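Local coordinates for inosine-uridine preferring nucleoside hydrolase family protein (Bacillus anthracis, PDB 2C40), which belongs to the inosine-uridine preferring nucleoside hydrolase family and binds a calcium ion and alpha-D-ribofuranose in its pocket, at residues V294-D297 and R298-Y302. Sequence-based numbering, arbitrary orientation.
Sequences VNHD and RFFDY
N295 and F299 meet at the start of helix 296-308, where F299 N donates to N295 O at 2.9 Å; F300 N to H296 O (3.0 Å) and D301 N to D297 O (2.9 Å) continue this i to i+4 pattern. N295 is the N-cap: its OD1 accepts from R298 N at 3.1 Å, nearly straight at the hydrogen (173°), although the donor stands above the amide plane. With CG anti to the backbone N (chi1 -169°), and hence beside the carbonyl carbon, the amide is carried toward R298, whose CG lies 3.5 Å from N295 OD1. The H296 and F300 rings form an offset edge-to-face pair, planes 61° apart and centroids separated by 4.8 Å. Here F300 CD1 lies over one imidazole face, while F300 CE1 approaches the ND1-CE1 side of the H296 ring; H296 ND1 makes a weak hydrogen bond to Q201 O, and I208 of helix 206-214 touches both rings. On the buried flank, V294 CG1 packs on F299 CB at 4.0 Å, and both side chains reach L249 of helix 246-255. The capping bond thus satisfies a first-turn amide that has no helical carbonyl before it, while the aromatic and aliphatic contacts join this helix start to two neighbouring helices.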
loop_
_atom_site.group_PDB
_atom_site.type_symbol
_atom_site.label_atom_id
_atom_site.label_comp_id
_atom_site.label_asym_id
_atom_site.label_seq_id
_atom_site.Cartn_x
_atom_site.Cartn_y
_atom_site.Cartn_z
ATOM N N VAL A 294 -26.069 0.588 -13.495
ATOM C CA VAL A 294 -25.275 1.796 -13.340
ATOM C C VAL A 294 -24.753 2.244 -14.718
ATOM O O VAL A 294 -24.299 1.432 -15.518
ATOM C CB VAL A 294 -24.133 1.589 -12.338
ATOM C CG1 VAL A 294 -23.335 2.851 -12.166
ATOM C CG2 VAL A 294 -24.664 1.139 -10.968
ATOM N N ASN A 295 -24.862 3.537 -15.009
ATOM C CA ASN A 295 -24.297 4.080 -16.228
ATOM C C ASN A 295 -22.784 4.235 -16.015
ATOM O O ASN A 295 -22.314 5.055 -15.202
ATOM C CB ASN A 295 -24.999 5.382 -16.644
ATOM C CG ASN A 295 -24.625 5.816 -18.037
ATOM O OD1 ASN A 295 -23.452 6.016 -18.326
ATOM N ND2 ASN A 295 -25.610 5.979 -18.900
ATOM N N HIS A 296 -22.038 3.376 -16.715
ATOM C CA HIS A 296 -20.589 3.300 -16.626
ATOM C C HIS A 296 -19.983 4.687 -16.835
ATOM O O HIS A 296 -19.392 5.244 -15.934
ATOM C CB HIS A 296 -20.040 2.308 -17.684
ATOM C CG HIS A 296 -18.544 2.324 -17.802
ATOM N ND1 HIS A 296 -17.718 1.718 -16.880
ATOM C CD2 HIS A 296 -17.724 2.899 -18.714
ATOM C CE1 HIS A 296 -16.456 1.922 -17.211
ATOM N NE2 HIS A 296 -16.432 2.643 -18.314
ATOM N N ASP A 297 -20.207 5.244 -18.025
ATOM C CA ASP A 297 -19.569 6.488 -18.457
ATOM C C ASP A 297 -19.932 7.653 -17.534
ATOM O O ASP A 297 -19.085 8.429 -17.160
ATOM C CB ASP A 297 -19.912 6.827 -19.935
ATOM C CG ASP A 297 -19.275 5.856 -20.930
ATOM O OD1 ASP A 297 -18.443 5.055 -20.515
ATOM O OD2 ASP A 297 -19.589 5.874 -22.143
ATOM N N ARG A 298 -21.199 7.778 -17.181
ATOM C CA ARG A 298 -21.604 8.850 -16.273
ATOM C C ARG A 298 -21.011 8.688 -14.895
ATOM O O ARG A 298 -20.594 9.657 -14.280
ATOM C CB ARG A 298 -23.106 8.921 -16.183
ATOM C CG ARG A 298 -23.718 9.368 -17.505
ATOM C CD ARG A 298 -24.688 10.500 -17.275
ATOM N NE ARG A 298 -26.010 10.002 -16.973
ATOM C CZ ARG A 298 -26.873 10.533 -16.100
ATOM N NH1 ARG A 298 -26.572 11.579 -15.331
ATOM N NH2 ARG A 298 -28.069 9.978 -15.993
ATOM N N PHE A 299 -20.974 7.464 -14.404
ATOM C CA PHE A 299 -20.407 7.203 -13.057
ATOM C C PHE A 299 -18.954 7.647 -13.011
ATOM O O PHE A 299 -18.556 8.468 -12.187
ATOM C CB PHE A 299 -20.543 5.720 -12.686
ATOM C CG PHE A 299 -19.873 5.366 -11.413
ATOM C CD1 PHE A 299 -18.790 4.474 -11.397
ATOM C CD2 PHE A 299 -20.279 5.966 -10.228
ATOM C CE1 PHE A 299 -18.179 4.142 -10.216
ATOM C CE2 PHE A 299 -19.644 5.665 -9.023
ATOM C CZ PHE A 299 -18.595 4.770 -9.007
ATOM N N PHE A 300 -18.155 7.125 -13.910
ATOM C CA PHE A 300 -16.740 7.472 -13.928
ATOM C C PHE A 300 -16.480 8.915 -14.304
ATOM O O PHE A 300 -15.564 9.501 -13.768
ATOM C CB PHE A 300 -15.950 6.504 -14.826
ATOM C CG PHE A 300 -15.810 5.157 -14.226
ATOM C CD1 PHE A 300 -16.494 4.055 -14.744
ATOM C CD2 PHE A 300 -15.052 4.999 -13.092
ATOM C CE1 PHE A 300 -16.367 2.795 -14.150
ATOM C CE2 PHE A 300 -14.921 3.759 -12.491
ATOM C CZ PHE A 300 -15.578 2.650 -13.008
ATOM N N ASP A 301 -17.280 9.502 -15.195
ATOM C CA ASP A 301 -17.142 10.942 -15.484
ATOM C C ASP A 301 -17.477 11.795 -14.241
ATOM O O ASP A 301 -16.859 12.805 -13.957
ATOM C CB ASP A 301 -18.046 11.346 -16.638
ATOM C CG ASP A 301 -17.900 12.793 -16.992
ATOM O OD1 ASP A 301 -16.837 13.172 -17.530
ATOM O OD2 ASP A 301 -18.858 13.561 -16.750
ATOM N N TYR A 302 -18.463 11.359 -13.497
ATOM C CA TYR A 302 -18.921 12.098 -12.328
ATOM C C TYR A 302 -17.815 12.184 -11.256
ATOM O O TYR A 302 -17.487 13.258 -10.755
ATOM C CB TYR A 302 -20.164 11.403 -11.790
ATOM C CG TYR A 302 -20.755 11.975 -10.546
ATOM C CD1 TYR A 302 -21.070 11.152 -9.476
ATOM C CD2 TYR A 302 -21.009 13.337 -10.436
ATOM C CE1 TYR A 302 -21.657 11.668 -8.339
ATOM C CE2 TYR A 302 -21.585 13.867 -9.306
ATOM C CZ TYR A 302 -21.899 13.027 -8.253
ATOM O OH TYR A 302 -22.457 13.548 -7.104
#